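Local coordinates for putative alpha-L-fucosidase (Bacteroides thetaiotaomicron, PDB 3EYP), which probably hydrolyses alpha-L-fucosidic linkages as a member of glycosyl hydrolase family 29, at residues 122-127 and 148-153. Numbering follows the deposited sequence.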
ATOM      1  N   ILE A 122      -4.464 -10.371  -7.672  1.00 37.88           N
ATOM      2  CA  ILE A 122      -5.588 -10.319  -8.570  1.00 37.24           C
ATOM      3  C   ILE A 122      -6.687  -9.331  -8.179  1.00 38.37           C
ATOM      4  O   ILE A 122      -7.190  -9.304  -7.041  1.00 39.68           O
ATOM      5  CB  ILE A 122      -6.278 -11.702  -8.648  1.00 38.07           C
ATOM      6  CG1 ILE A 122      -5.341 -12.815  -9.191  1.00 38.94           C
ATOM      7  CG2 ILE A 122      -7.479 -11.621  -9.479  1.00 36.42           C
ATOM      8  CD1 ILE A 122      -4.817 -12.540 -10.676  1.00 37.67           C
ATOM      9  N   TYR A 123      -7.007  -8.489  -9.141  1.00 36.72           N
ATOM     10  CA  TYR A 123      -8.188  -7.593  -9.099  1.00 37.26           C
ATOM     11  C   TYR A 123      -9.265  -8.261  -9.987  1.00 37.96           C
ATOM     12  O   TYR A 123      -9.063  -8.482 -11.181  1.00 37.65           O
ATOM     13  CB  TYR A 123      -7.771  -6.201  -9.590  1.00 37.02           C
ATOM     14  CG  TYR A 123      -8.871  -5.159  -9.809  1.00 37.90           C
ATOM     15  CD1 TYR A 123      -8.803  -3.932  -9.171  1.00 39.57           C
ATOM     16  CD2 TYR A 123      -9.960  -5.404 -10.643  1.00 37.57           C
ATOM     17  CE1 TYR A 123      -9.756  -2.963  -9.376  1.00 39.34           C
ATOM     18  CE2 TYR A 123     -10.947  -4.454 -10.829  1.00 36.90           C
ATOM     19  CZ  TYR A 123     -10.830  -3.213 -10.201  1.00 39.57           C
ATOM     20  OH  TYR A 123     -11.805  -2.239 -10.380  1.00 39.06           O
ATOM     21  N   LEU A 124     -10.356  -8.626  -9.355  1.00 38.50           N
ATOM     22  CA  LEU A 124     -11.525  -9.274 -10.021  1.00 38.20           C
ATOM     23  C   LEU A 124     -12.793  -8.515  -9.642  1.00 39.26           C
ATOM     24  O   LEU A 124     -13.320  -8.678  -8.562  1.00 39.28           O
ATOM     25  CB  LEU A 124     -11.659 -10.731  -9.599  1.00 39.48           C
ATOM     26  CG  LEU A 124     -12.694 -11.635 -10.286  1.00 36.59           C
ATOM     27  CD1 LEU A 124     -12.354 -11.823 -11.803  1.00 35.85           C
ATOM     28  CD2 LEU A 124     -12.767 -12.929  -9.566  1.00 39.03           C
ATOM     29  N   GLY A 125     -13.224  -7.669 -10.582  1.00 39.06           N
ATOM     30  CA  GLY A 125     -14.212  -6.613 -10.382  1.00 38.71           C
ATOM     31  C   GLY A 125     -15.549  -7.094  -9.860  1.00 39.33           C
ATOM     32  O   GLY A 125     -16.229  -7.860 -10.526  1.00 37.26           O
ATOM     33  N   PRO A 126     -15.929  -6.710  -8.610  1.00 38.44           N
ATOM     34  CA  PRO A 126     -17.256  -7.163  -8.190  1.00 37.88           C
ATOM     35  C   PRO A 126     -18.435  -6.706  -9.016  1.00 37.73           C
ATOM     36  O   PRO A 126     -19.297  -7.509  -9.344  1.00 36.97           O
ATOM     37  CB  PRO A 126     -17.373  -6.697  -6.739  1.00 39.51           C
ATOM     38  CG  PRO A 126     -15.973  -6.592  -6.271  1.00 37.91           C
ATOM     39  CD  PRO A 126     -15.119  -6.227  -7.482  1.00 40.08           C
ATOM     40  N   HIS A 127     -18.514  -5.418  -9.305  1.00 37.65           N
ATOM     41  CA  HIS A 127     -19.546  -4.904 -10.199  1.00 37.66           C
ATOM     42  C   HIS A 127     -19.122  -5.267 -11.633  1.00 37.15           C
ATOM     43  O   HIS A 127     -17.984  -5.043 -12.041  1.00 37.61           O
ATOM     44  CB  HIS A 127     -19.761  -3.398 -10.073  1.00 37.63           C
ATOM     45  CG  HIS A 127     -20.766  -2.842 -11.036  1.00 37.24           C
ATOM     46  ND1 HIS A 127     -22.098  -3.226 -11.057  1.00 39.11           N
ATOM     47  CD2 HIS A 127     -20.637  -1.892 -11.990  1.00 35.80           C
ATOM     48  CE1 HIS A 127     -22.740  -2.534 -11.980  1.00 37.93           C
ATOM     49  NE2 HIS A 127     -21.869  -1.739 -12.582  1.00 37.42           N
ATOM     50  N   HIS A 148     -17.334 -18.991  -9.430  1.00 40.10           N
ATOM     51  CA  HIS A 148     -16.697 -19.928 -10.354  1.00 41.59           C
ATOM     52  C   HIS A 148     -15.371 -19.374 -10.789  1.00 40.98           C
ATOM     53  O   HIS A 148     -14.402 -20.057 -10.846  1.00 40.86           O
ATOM     54  CB  HIS A 148     -17.564 -20.241 -11.579  1.00 41.48           C
ATOM     55  CG  HIS A 148     -18.691 -21.190 -11.291  1.00 43.58           C
ATOM     56  ND1 HIS A 148     -18.503 -22.411 -10.665  1.00 45.50           N
ATOM     57  CD2 HIS A 148     -20.006 -21.125 -11.597  1.00 41.92           C
ATOM     58  CE1 HIS A 148     -19.671 -23.030 -10.560  1.00 46.25           C
ATOM     59  NE2 HIS A 148     -20.605 -22.270 -11.114  1.00 46.66           N
ATOM     60  N   GLN A 149     -15.382 -18.122 -11.185  1.00 41.74           N
ATOM     61  CA  GLN A 149     -14.180 -17.454 -11.695  1.00 41.33           C
ATOM     62  C   GLN A 149     -13.094 -17.319 -10.634  1.00 42.50           C
ATOM     63  O   GLN A 149     -11.900 -17.494 -10.885  1.00 41.83           O
ATOM     64  CB  GLN A 149     -14.549 -16.099 -12.283  1.00 40.43           C
ATOM     65  CG  GLN A 149     -15.385 -16.228 -13.543  1.00 38.62           C
ATOM     66  CD  GLN A 149     -15.290 -15.020 -14.475  1.00 38.37           C
ATOM     67  OE1 GLN A 149     -15.390 -13.849 -14.036  1.00 40.64           O
ATOM     68  NE2 GLN A 149     -15.158 -15.305 -15.796  1.00 38.79           N
ATOM     69  N   LEU A 150     -13.568 -17.003  -9.429  1.00 42.55           N
ATOM     70  CA  LEU A 150     -12.720 -16.901  -8.253  1.00 42.96           C
ATOM     71  C   LEU A 150     -12.021 -18.234  -8.038  1.00 42.54           C
ATOM     72  O   LEU A 150     -10.810 -18.307  -7.898  1.00 43.88           O
ATOM     73  CB  LEU A 150     -13.546 -16.380  -7.038  1.00 43.63           C
ATOM     74  CG  LEU A 150     -12.814 -15.754  -5.870  1.00 43.88           C
ATOM     75  CD1 LEU A 150     -11.768 -14.729  -6.284  1.00 39.32           C
ATOM     76  CD2 LEU A 150     -13.823 -15.314  -4.715  1.00 47.88           C
ATOM     77  N   GLY A 151     -12.767 -19.301  -8.168  1.00 42.51           N
ATOM     78  CA  GLY A 151     -12.213 -20.634  -8.071  1.00 43.54           C
ATOM     79  C   GLY A 151     -11.139 -20.976  -9.071  1.00 43.32           C
ATOM     80  O   GLY A 151     -10.136 -21.640  -8.754  1.00 46.13           O
ATOM     81  N   GLU A 152     -11.337 -20.526 -10.301  1.00 41.96           N
ATOM     82  CA  GLU A 152     -10.321 -20.682 -11.301  1.00 41.07           C
ATOM     83  C   GLU A 152      -9.061 -19.914 -10.881  1.00 40.12           C
ATOM     84  O   GLU A 152      -7.948 -20.435 -10.902  1.00 40.15           O
ATOM     85  CB  GLU A 152     -10.809 -20.207 -12.710  1.00 40.23           C
ATOM     86  CG  GLU A 152     -11.996 -20.994 -13.266  1.00 40.53           C
ATOM     87  CD  GLU A 152     -12.383 -20.530 -14.611  1.00 40.08           C
ATOM     88  OE1 GLU A 152     -12.473 -19.298 -14.738  1.00 38.04           O
ATOM     89  OE2 GLU A 152     -12.673 -21.346 -15.531  1.00 41.74           O
ATOM     90  N   LEU A 153      -9.237 -18.661 -10.504  1.00 39.73           N
ATOM     91  CA  LEU A 153      -8.075 -17.763 -10.298  1.00 38.32           C
ATOM     92  C   LEU A 153      -7.314 -18.081  -9.020  1.00 37.97           C
ATOM     93  O   LEU A 153      -6.078 -17.825  -8.885  1.00 38.07           O
ATOM     94  CB  LEU A 153      -8.532 -16.270 -10.297  1.00 38.90           C
ATOM     95  CG  LEU A 153      -8.970 -15.777 -11.685  1.00 40.11           C
ATOM     96  CD1 LEU A 153      -9.557 -14.368 -11.696  1.00 39.52           C
ATOM     97  CD2 LEU A 153      -7.850 -15.902 -12.664  1.00 38.50           C
TER
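Strand 122-124 and helix 148-153 run nearly antiparallel, at 168° with their axes 10.8 Å apart, and the CA atoms of L124 and L150 stand 7.9 Å from each other. This is the strand-to-helix half of a beta-alpha-beta unit in the TIM-barrel domain of the alpha-L-fucosidase family, the presumed catalytic domain: the chain leaves parallel strand 119-124, returns along helix 139-155 and re-enters the sheet beside it as strand 162-164. No hydrogen bond spans the two segments; aliphatic side chains make the layer. I122 and L124 both aim CB at the helix, whereas Y123 between them faces the other side of the strand, where its OH is hydrogen-bonded to D166 OD2.

L124 is the centre of the contact and gives the most surface. Its CG lies anti to the backbone N (chi1 -173°), which extends the isobutyl group toward the helix. CD1 packs on L153 CD1 at 3.8 Å, while CD2 sits between L150 and L153, about one turn apart, and lies 3.9 Å from L150 CD1. L153 adopts a different first torsion, CG anti to the carbonyl carbon, and so places its CD1 where it touches both I122 and L124, crossing each obliquely. L150 sets off along the flank of the helix, yet CG anti to the backbone N, together with the second torsion, brings CD1 to L124, while its side chain also touches W181 and V185 of helix 175-188. On the other flank, V106 of helix 105-116 packs against both I122 and L153.

Q149 borders this apolar patch: its OE1 comes no nearer to L124 CD1 than 4.3 Å, and its NE2 is hydrogen-bonded to S86 OG. Two residues before L124, the CG2 methyl of I122, anti to the backbone N, rests 4.1 Å from L153 CD1.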